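Putative outer membrane protein (LpxR) (Salmonella typhimurium, PDB 3FID) probably removes acyl chains from lipid A as an outer-membrane beta-barrel enzyme that modifies lipopolysaccharide. Local coordinates at residues Glu71-Arg77 and Gln240-Val246; Gly114-Asn119 and Tyr130-Gln136; Phe79-Leu83 and Val107-Ala112. One frame throughout, in Å; residues are numbered along the deposited sequence.

Interaction 1: Glu71-Arg77 and Gln240-Val246; sequences EAVKGDR and QTKMETV
Two irregular loop segments, one between strands 49-60 and 80-94 and the other between helix 232-235 and strand 251-263, run side by side in the same direction. Lys74 lies opposite Thr245 (CA-CA 4.6 Å) and Gly75 opposite Val246 (CA-CA 5.2 Å), while the start is more open, with 7.3 Å between the CA atoms of Glu71 and Thr241. Val73 to Asp76 form a type II beta turn, closed by Asp76 N to Val73 O at 3.0 Å. Gly75 sits at its third position with phi/psi 97/-8, angles that by themselves call for glycine. Gly75 N donates a hydrogen bond to Thr245 O (2.7 Å, 164°). Thr245, with chi1 p, returns a hydrogen bond from OG1 to Asp76 O, also 2.7 Å, and its CG2 packs 3.9 Å from Ala72 CB. Lys74 (chi1 t, chi2 p) bends across so that NZ donates to Glu244 O at 2.8 Å while CD rests 3.6 Å from Met243 SD. Extended beyond chi1 p, Met243 brings CE to 3.6 Å from Ala72 O and 4.2 Å from Ala72 CB. Other polar groups are satisfied outside the pair: Asp76 OD2 by Ser63 and Asn66, Arg77 by salt bridges to Asp32 and Glu278, Thr241 OG1 by Asp135 and Thr238, and Gly75 O by Thr281. All three cross-segment acceptors are main-chain carbonyls, served by one backbone N-H and two side-chain donors, so the contact ties both backbones together without any salt bridge between them.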
loop_
_atom_site.group_PDB
_atom_site.type_symbol
_atom_site.label_atom_id
_atom_site.label_comp_id
_atom_site.label_asym_id
_atom_site.label_seq_id
_atom_site.Cartn_x
_atom_site.Cartn_y
_atom_site.Cartn_z
ATOM N N GLU A 71 -1.957 23.346 -13.976
ATOM C CA GLU A 71 -2.108 23.400 -12.509
ATOM C C GLU A 71 -3.102 22.351 -12.023
ATOM O O GLU A 71 -3.743 21.666 -12.830
ATOM C CB GLU A 71 -2.567 24.793 -12.065
ATOM C CG GLU A 71 -1.591 25.879 -12.446
ATOM C CD GLU A 71 -2.152 27.258 -12.261
ATOM O OE1 GLU A 71 -1.468 28.077 -11.598
ATOM O OE2 GLU A 71 -3.274 27.512 -12.771
ATOM N N ALA A 72 -3.220 22.228 -10.704
ATOM C CA ALA A 72 -4.216 21.340 -10.114
ATOM C C ALA A 72 -5.599 21.746 -10.608
ATOM O O ALA A 72 -5.813 22.905 -10.979
ATOM C CB ALA A 72 -4.149 21.380 -8.598
ATOM N N VAL A 73 -6.515 20.782 -10.630
ATOM C CA VAL A 73 -7.891 20.983 -11.100
ATOM C C VAL A 73 -8.817 20.808 -9.885
ATOM O O VAL A 73 -8.791 19.770 -9.205
ATOM C CB VAL A 73 -8.258 19.950 -12.220
ATOM C CG1 VAL A 73 -9.734 19.982 -12.553
ATOM C CG2 VAL A 73 -7.455 20.215 -13.490
ATOM N N LYS A 74 -9.639 21.810 -9.601
ATOM C CA LYS A 74 -10.636 21.665 -8.539
ATOM C C LYS A 74 -11.503 20.462 -8.873
ATOM O O LYS A 74 -11.922 20.307 -10.015
ATOM C CB LYS A 74 -11.515 22.908 -8.438
ATOM C CG LYS A 74 -12.353 22.966 -7.162
ATOM C CD LYS A 74 -11.475 23.335 -5.967
ATOM C CE LYS A 74 -12.295 23.464 -4.645
ATOM N NZ LYS A 74 -11.581 24.265 -3.559
ATOM N N GLY A 75 -11.763 19.597 -7.894
ATOM C CA GLY A 75 -12.506 18.358 -8.201
ATOM C C GLY A 75 -11.667 17.108 -8.437
ATOM O O GLY A 75 -12.211 16.002 -8.532
ATOM N N ASP A 76 -10.345 17.254 -8.514
ATOM C CA ASP A 76 -9.461 16.075 -8.666
ATOM C C ASP A 76 -8.283 16.271 -7.723
ATOM O O ASP A 76 -7.981 17.403 -7.299
ATOM C CB ASP A 76 -8.977 15.914 -10.128
ATOM C CG ASP A 76 -8.461 14.492 -10.464
ATOM O OD1 ASP A 76 -8.345 13.606 -9.575
ATOM O OD2 ASP A 76 -8.141 14.272 -11.656
ATOM N N ARG A 77 -7.628 15.178 -7.346
ATOM C CA ARG A 77 -6.470 15.330 -6.481
ATOM C C ARG A 77 -5.348 16.063 -7.216
ATOM O O ARG A 77 -5.172 15.929 -8.432
ATOM C CB ARG A 77 -6.003 13.977 -5.880
ATOM C CG ARG A 77 -5.468 12.994 -6.857
ATOM C CD ARG A 77 -5.639 11.546 -6.327
ATOM N NE ARG A 77 -5.040 11.359 -5.029
ATOM C CZ ARG A 77 -5.431 10.467 -4.121
ATOM N NH1 ARG A 77 -6.495 9.682 -4.316
ATOM N NH2 ARG A 77 -4.792 10.418 -2.969
ATOM N N GLN A 240 0.784 26.686 -5.778
ATOM C CA GLN A 240 0.540 27.875 -6.594
ATOM C C GLN A 240 -0.912 28.342 -6.621
ATOM O O GLN A 240 -1.180 29.539 -6.462
ATOM C CB GLN A 240 0.997 27.637 -8.013
ATOM C CG GLN A 240 2.473 27.371 -8.152
ATOM C CD GLN A 240 2.807 27.129 -9.582
ATOM O OE1 GLN A 240 1.947 26.744 -10.375
ATOM N NE2 GLN A 240 4.053 27.358 -9.939
ATOM N N THR A 241 -1.855 27.429 -6.834
ATOM C CA THR A 241 -3.277 27.820 -6.767
ATOM C C THR A 241 -3.773 27.957 -5.337
ATOM O O THR A 241 -4.869 28.481 -5.107
ATOM C CB THR A 241 -4.205 26.871 -7.560
ATOM O OG1 THR A 241 -3.936 25.500 -7.207
ATOM C CG2 THR A 241 -3.996 27.043 -9.052
ATOM N N LYS A 242 -3.000 27.462 -4.374
ATOM C CA LYS A 242 -3.338 27.588 -2.942
ATOM C C LYS A 242 -4.741 27.106 -2.562
ATOM O O LYS A 242 -5.438 27.746 -1.770
ATOM C CB LYS A 242 -3.131 29.033 -2.452
ATOM C CG LYS A 242 -1.689 29.480 -2.518
ATOM C CD LYS A 242 -1.527 30.908 -2.027
ATOM C CE LYS A 242 -0.064 31.303 -2.071
ATOM N NZ LYS A 242 0.487 31.099 -3.445
ATOM N N MET A 243 -5.152 25.967 -3.111
ATOM C CA MET A 243 -6.479 25.449 -2.789
ATOM C C MET A 243 -6.392 24.028 -2.278
ATOM O O MET A 243 -5.391 23.347 -2.501
ATOM C CB MET A 243 -7.408 25.516 -3.998
ATOM C CG MET A 243 -6.935 24.781 -5.228
ATOM S SD MET A 243 -8.202 24.779 -6.507
ATOM C CE MET A 243 -7.281 24.165 -7.913
ATOM N N GLU A 244 -7.437 23.614 -1.565
ATOM C CA GLU A 244 -7.680 22.210 -1.285
ATOM C C GLU A 244 -8.598 21.806 -2.398
ATOM O O GLU A 244 -9.636 22.432 -2.585
ATOM C CB GLU A 244 -8.453 22.030 -0.002
ATOM C CG GLU A 244 -7.836 22.540 1.237
ATOM C CD GLU A 244 -8.711 22.190 2.440
ATOM O OE1 GLU A 244 -9.038 23.138 3.203
ATOM O OE2 GLU A 244 -9.093 20.988 2.592
ATOM N N THR A 245 -8.245 20.771 -3.141
ATOM C CA THR A 245 -8.929 20.517 -4.410
ATOM C C THR A 245 -10.187 19.647 -4.329
ATOM O O THR A 245 -10.955 19.625 -5.269
ATOM C CB THR A 245 -7.979 19.904 -5.459
ATOM O OG1 THR A 245 -7.465 18.658 -4.953
ATOM C CG2 THR A 245 -6.822 20.842 -5.773
ATOM N N VAL A 246 -10.395 18.928 -3.223
ATOM C CA VAL A 246 -11.455 17.910 -3.157
ATOM C C VAL A 246 -12.134 17.871 -1.796
ATOM O O VAL A 246 -11.593 18.398 -0.828
ATOM C CB VAL A 246 -10.889 16.489 -3.422
ATOM C CG1 VAL A 246 -10.117 16.437 -4.721
ATOM C CG2 VAL A 246 -9.984 16.030 -2.261
#

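Interaction 2: Gly114-Asn119 and Tyr130-Gln136; sequences GQEVQN and YPAWQDQ
The first turns of helix 114-125 face a short connection that precedes strand 140-157, with CA-CA distances of 7.6 Å for Asn119-Tyr130 and 5.8 Å for Gln115-Trp133. Tyr130 (chi1 m) turns its ring edge to the helix, CD1 lying 3.3 Å from Gln118 OE1. One water joins its N (2.8 Å) to Gln118 OE1 (3.1 Å) and Asn119 OD1 (2.8 Å), another its O (2.8 Å) to Gln115 NE2 and Asn119 ND2 (both 3.2 Å). A 3-10 segment, residues 131-134, then sets Trp133 (chi1 -86°, chi2 112°) against the helix. Its NE1 donates to OE1 of Gln118 (chi1 t, chi2 t) at 2.7 Å and 172°. Gln115 CA sits 3.8 Å above the centroid of the five-membered ring, a CH-pi contact, and Trp133 CH2 comes within 3.6 Å of Gly114 C, where a CB on Gly114 would clash. Gln134 directs its CA-to-CB bond away from the helix; its NE2 bonds to Pro70 O. Gln136 (chi1 p) reaches back, NE2 sharing one water with Gln115 N (each 3.0 Å). A tryptophan thus lies flat on a helix within the connection between barrel strands 97-108 and 140-157, beside the zinc site of Asp10 and Thr34.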
loop_
_atom_site.group_PDB
_atom_site.type_symbol
_atom_site.label_atom_id
_atom_site.label_comp_id
_atom_site.label_asym_id
_atom_site.label_seq_id
_atom_site.Cartn_x
_atom_site.Cartn_y
_atom_site.Cartn_z
ATOM N N GLY A 114 8.538 13.690 -5.425
ATOM C CA GLY A 114 7.674 13.121 -6.483
ATOM C C GLY A 114 7.890 13.689 -7.882
ATOM O O GLY A 114 7.982 12.924 -8.850
ATOM N N GLN A 115 7.968 15.023 -8.005
ATOM C CA GLN A 115 8.270 15.633 -9.329
ATOM C C GLN A 115 9.593 15.135 -9.888
ATOM O O GLN A 115 9.706 14.830 -11.080
ATOM C CB GLN A 115 8.305 17.160 -9.235
ATOM C CG GLN A 115 8.646 17.885 -10.551
ATOM C CD GLN A 115 8.483 19.390 -10.421
ATOM O OE1 GLN A 115 8.686 19.957 -9.343
ATOM N NE2 GLN A 115 8.083 20.049 -11.525
ATOM N N GLU A 116 10.614 15.068 -9.035
ATOM C CA GLU A 116 11.953 14.659 -9.469
ATOM C C GLU A 116 11.946 13.224 -9.983
ATOM O O GLU A 116 12.411 12.975 -11.068
ATOM C CB GLU A 116 12.968 14.834 -8.329
ATOM C CG GLU A 116 13.265 16.312 -7.945
ATOM C CD GLU A 116 12.320 16.892 -6.877
ATOM O OE1 GLU A 116 11.178 16.396 -6.686
ATOM O OE2 GLU A 116 12.715 17.884 -6.221
ATOM N N VAL A 117 11.363 12.302 -9.211
ATOM C CA VAL A 117 11.313 10.886 -9.572
ATOM C C VAL A 117 10.495 10.630 -10.830
ATOM O O VAL A 117 10.948 9.900 -11.737
ATOM C CB VAL A 117 10.800 10.011 -8.398
ATOM C CG1 VAL A 117 10.463 8.594 -8.854
ATOM C CG2 VAL A 117 11.850 9.969 -7.281
ATOM N N GLN A 118 9.293 11.211 -10.889
ATOM C CA GLN A 118 8.425 11.009 -12.062
ATOM C C GLN A 118 8.969 11.668 -13.314
ATOM O O GLN A 118 8.987 11.046 -14.359
ATOM C CB GLN A 118 6.972 11.442 -11.812
ATOM C CG GLN A 118 6.014 10.854 -12.888
ATOM C CD GLN A 118 4.598 11.398 -12.774
ATOM O OE1 GLN A 118 4.352 12.601 -12.976
ATOM N NE2 GLN A 118 3.655 10.507 -12.485
ATOM N N ASN A 119 9.451 12.905 -13.203
ATOM C CA ASN A 119 10.088 13.561 -14.348
ATOM C C ASN A 119 11.265 12.733 -14.900
ATOM O O ASN A 119 11.432 12.581 -16.125
ATOM C CB ASN A 119 10.563 14.965 -13.982
ATOM C CG ASN A 119 9.446 15.999 -13.991
ATOM O OD1 ASN A 119 8.270 15.674 -14.101
ATOM N ND2 ASN A 119 9.822 17.256 -13.842
ATOM N N TYR A 130 4.693 16.080 -16.661
ATOM C CA TYR A 130 3.405 16.668 -16.309
ATOM C C TYR A 130 3.664 17.973 -15.571
ATOM O O TYR A 130 4.234 17.965 -14.471
ATOM C CB TYR A 130 2.590 15.719 -15.434
ATOM C CG TYR A 130 2.167 14.427 -16.089
ATOM C CD1 TYR A 130 2.206 13.233 -15.366
ATOM C CD2 TYR A 130 1.692 14.384 -17.404
ATOM C CE1 TYR A 130 1.796 12.020 -15.936
ATOM C CE2 TYR A 130 1.282 13.170 -17.979
ATOM C CZ TYR A 130 1.347 11.998 -17.238
ATOM O OH TYR A 130 0.968 10.771 -17.777
ATOM N N PRO A 131 3.268 19.111 -16.187
ATOM C CA PRO A 131 3.592 20.429 -15.620
ATOM C C PRO A 131 2.941 20.748 -14.268
ATOM O O PRO A 131 3.476 21.560 -13.530
ATOM C CB PRO A 131 3.137 21.417 -16.721
ATOM C CG PRO A 131 2.071 20.650 -17.482
ATOM C CD PRO A 131 2.550 19.217 -17.482
ATOM N N ALA A 132 1.818 20.107 -13.938
ATOM C CA ALA A 132 1.089 20.438 -12.685
ATOM C C ALA A 132 1.815 20.023 -11.415
ATOM O O ALA A 132 1.335 20.274 -10.314
ATOM C CB ALA A 132 -0.361 19.914 -12.706
ATOM N N TRP A 133 2.989 19.399 -11.561
ATOM C CA TRP A 133 3.875 19.209 -10.419
ATOM C C TRP A 133 4.263 20.556 -9.779
ATOM O O TRP A 133 4.561 20.604 -8.613
ATOM C CB TRP A 133 5.120 18.395 -10.818
ATOM C CG TRP A 133 4.908 16.915 -10.734
ATOM C CD1 TRP A 133 4.868 16.014 -11.777
ATOM C CD2 TRP A 133 4.738 16.148 -9.532
ATOM N NE1 TRP A 133 4.671 14.736 -11.289
ATOM C CE2 TRP A 133 4.588 14.786 -9.919
ATOM C CE3 TRP A 133 4.713 16.477 -8.171
ATOM C CZ2 TRP A 133 4.400 13.742 -8.982
ATOM C CZ3 TRP A 133 4.515 15.446 -7.234
ATOM C CH2 TRP A 133 4.344 14.086 -7.657
ATOM N N GLN A 134 4.227 21.654 -10.550
ATOM C CA GLN A 134 4.497 23.002 -10.017
ATOM C C GLN A 134 3.430 23.405 -9.007
ATOM O O GLN A 134 3.677 24.235 -8.139
ATOM C CB GLN A 134 4.601 24.067 -11.161
ATOM C CG GLN A 134 3.334 24.283 -11.976
ATOM C CD GLN A 134 3.511 25.213 -13.205
ATOM O OE1 GLN A 134 4.296 26.179 -13.173
ATOM N NE2 GLN A 134 2.764 24.933 -14.276
ATOM N N ASP A 135 2.234 22.834 -9.155
ATOM C CA ASP A 135 1.114 23.130 -8.259
ATOM C C ASP A 135 0.816 21.950 -7.307
ATOM O O ASP A 135 -0.324 21.748 -6.876
ATOM C CB ASP A 135 -0.119 23.539 -9.108
ATOM C CG ASP A 135 -1.178 24.262 -8.300
ATOM O OD1 ASP A 135 -0.833 24.907 -7.284
ATOM O OD2 ASP A 135 -2.357 24.201 -8.713
ATOM N N GLN A 136 1.850 21.154 -6.989
ATOM C CA GLN A 136 1.696 20.014 -6.061
ATOM C C GLN A 136 1.305 20.435 -4.642
ATOM O O GLN A 136 1.398 21.613 -4.294
ATOM C CB GLN A 136 2.972 19.144 -6.060
ATOM C CG GLN A 136 4.240 19.760 -5.411
ATOM C CD GLN A 136 5.403 18.782 -5.465
ATOM O OE1 GLN A 136 5.315 17.698 -4.916
ATOM N NE2 GLN A 136 6.488 19.158 -6.150
HETATM O O HOH W 1 6.931 15.639 -4.005
HETATM O O HOH W 2 8.683 17.082 -5.903
HETATM O O HOH W 3 6.910 18.502 -14.033
HETATM O O HOH W 4 7.337 21.578 -7.622
HETATM O O HOH W 5 6.022 14.238 -15.024
#

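Interaction 3: Phe79-Leu83 and Val107-Ala112; sequences FSAFL and VIGPDA
Strands 80-94 and 97-108 form an antiparallel hairpin, and here its open end passes into a helical turn. Leu83 and Val107 make a hydrogen-bonded pair, N to O 3.0 Å from Leu83 to Val107 and 3.1 Å from Val107 to Leu83. Phe82 and Ile108 are the next, non-hydrogen-bonded pair, with CA atoms 4.5 Å apart. Beyond it Ala81 O receives a CA-H...O contact from Ile108 CA (3.1 Å) and a weak hydrogen bond from Gly109 N (3.4 Å). Phe82 (chi1 t, chi2 34°) and Ile108 (chi1 m, chi2 t) share one face, CD1 to CG1 3.7 Å. The Phe82 ring stacks on that of His84, a ligand of the zinc also held by His54 and Asp104, and lies about 5 Å from the metal. Leu83 (t, p) and Val107 (p) occupy the other face, CB to CG1 4.2 Å. Gly109, just after the strand ends, takes phi/psi 146/-178, a conformation that calls for glycine. Residues 110-112 then coil as a 3-10 segment, Ala112 N bonding to Gly109 O at 3.0 Å, which brings Ala112 back over the first strand: its CB lies 3.9 Å from Ala81 CB, 3.8 Å from Leu83 CB and 3.2 Å from Ala81 O. Regular backbone pairing therefore gives way to apolar contact at the strand end, with the Ala112 methyl packed against Ala81 O, while aromatic Phe82 backs the zinc ligand.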
loop_
_atom_site.group_PDB
_atom_site.type_symbol
_atom_site.label_atom_id
_atom_site.label_comp_id
_atom_site.label_asym_id
_atom_site.label_seq_id
_atom_site.Cartn_x
_atom_site.Cartn_y
_atom_site.Cartn_z
ATOM N N PHE A 79 -1.233 16.655 -7.810
ATOM C CA PHE A 79 0.005 15.874 -7.681
ATOM C C PHE A 79 0.532 15.970 -6.227
ATOM O O PHE A 79 0.513 17.044 -5.598
ATOM C CB PHE A 79 1.071 16.331 -8.695
ATOM C CG PHE A 79 0.871 15.780 -10.097
ATOM C CD1 PHE A 79 1.227 14.458 -10.409
ATOM C CD2 PHE A 79 0.340 16.577 -11.102
ATOM C CE1 PHE A 79 1.032 13.943 -11.710
ATOM C CE2 PHE A 79 0.143 16.095 -12.422
ATOM C CZ PHE A 79 0.480 14.787 -12.738
ATOM N N SER A 80 0.981 14.845 -5.680
ATOM C CA SER A 80 1.659 14.836 -4.377
ATOM C C SER A 80 2.571 13.610 -4.237
ATOM O O SER A 80 2.482 12.666 -5.006
ATOM C CB SER A 80 0.658 14.890 -3.197
ATOM O OG SER A 80 -0.084 13.673 -3.099
ATOM N N ALA A 81 3.458 13.641 -3.256
ATOM C CA ALA A 81 4.205 12.431 -2.904
ATOM C C ALA A 81 4.433 12.341 -1.404
ATOM O O ALA A 81 4.453 13.351 -0.690
ATOM C CB ALA A 81 5.544 12.343 -3.685
ATOM N N PHE A 82 4.579 11.110 -0.942
ATOM C CA PHE A 82 4.762 10.794 0.461
ATOM C C PHE A 82 6.071 9.995 0.544
ATOM O O PHE A 82 6.173 8.924 -0.024
ATOM C CB PHE A 82 3.556 9.952 0.896
ATOM C CG PHE A 82 3.636 9.411 2.310
ATOM C CD1 PHE A 82 4.242 10.135 3.336
ATOM C CD2 PHE A 82 3.022 8.194 2.604
ATOM C CE1 PHE A 82 4.243 9.650 4.645
ATOM C CE2 PHE A 82 3.035 7.681 3.905
ATOM C CZ PHE A 82 3.650 8.418 4.925
ATOM N N LEU A 83 7.068 10.547 1.227
ATOM C CA LEU A 83 8.374 9.883 1.411
ATOM C C LEU A 83 8.490 9.516 2.884
ATOM O O LEU A 83 8.276 10.359 3.742
ATOM C CB LEU A 83 9.499 10.848 1.051
ATOM C CG LEU A 83 10.938 10.348 1.243
ATOM C CD1 LEU A 83 11.378 9.245 0.218
ATOM C CD2 LEU A 83 11.787 11.613 1.100
ATOM N N VAL A 107 7.330 12.963 5.096
ATOM C CA VAL A 107 6.900 14.250 4.521
ATOM C C VAL A 107 5.976 14.009 3.323
ATOM O O VAL A 107 6.185 13.072 2.537
ATOM C CB VAL A 107 8.094 15.188 4.124
ATOM C CG1 VAL A 107 9.096 14.498 3.149
ATOM C CG2 VAL A 107 7.574 16.570 3.571
ATOM N N ILE A 108 4.931 14.834 3.227
ATOM C CA ILE A 108 4.158 14.968 1.987
ATOM C C ILE A 108 4.380 16.404 1.526
ATOM O O ILE A 108 4.191 17.338 2.314
ATOM C CB ILE A 108 2.646 14.728 2.233
ATOM C CG1 ILE A 108 2.403 13.273 2.693
ATOM C CG2 ILE A 108 1.847 15.031 0.985
ATOM C CD1 ILE A 108 1.013 13.025 3.317
ATOM N N GLY A 109 4.773 16.579 0.272
ATOM C CA GLY A 109 5.090 17.909 -0.252
ATOM C C GLY A 109 6.211 17.804 -1.254
ATOM O O GLY A 109 6.658 16.691 -1.571
ATOM N N PRO A 110 6.664 18.945 -1.810
ATOM C CA PRO A 110 7.801 18.914 -2.748
ATOM C C PRO A 110 9.057 18.164 -2.202
ATOM O O PRO A 110 9.757 17.502 -2.963
ATOM C CB PRO A 110 8.110 20.400 -2.953
ATOM C CG PRO A 110 6.821 21.057 -2.763
ATOM C CD PRO A 110 6.123 20.314 -1.651
ATOM N N ASP A 111 9.309 18.254 -0.900
ATOM C CA ASP A 111 10.449 17.576 -0.251
ATOM C C ASP A 111 10.400 16.041 -0.360
ATOM O O ASP A 111 11.427 15.384 -0.221
ATOM C CB ASP A 111 10.565 17.984 1.225
ATOM C CG ASP A 111 10.971 19.451 1.397
ATOM O OD1 ASP A 111 11.073 20.159 0.362
ATOM O OD2 ASP A 111 11.159 19.879 2.563
ATOM N N ALA A 112 9.216 15.491 -0.649
ATOM C CA ALA A 112 9.082 14.040 -0.823
ATOM C C ALA A 112 9.664 13.553 -2.149
ATOM O O ALA A 112 9.882 12.360 -2.347
ATOM C CB ALA A 112 7.611 13.626 -0.663
#

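How the interactions relate
All three contacts gather on the same side of the chain's centre, at the end of the barrel away from both termini. Interactions 2 and 3 are closest, with centres 10 Å apart; interaction 1 lies 14 and 15 Å from them. Interaction 1 joins segments 163 residues apart, with the other two nested between them; interaction 3 closes before interaction 2 opens, strand 97-108 leading into helix 114-125. Phe79 fills the seam between interactions 2 and 3, its ring meeting Trp133 and Tyr130. Asp135 bridges interactions 1 and 2 through probable hydrogen bonds to Thr241 OG1 and Gln240 N. Barrel strands, helix and loops thus form one cluster, with zinc ions about 5 Å from side chains of interactions 2 and 3.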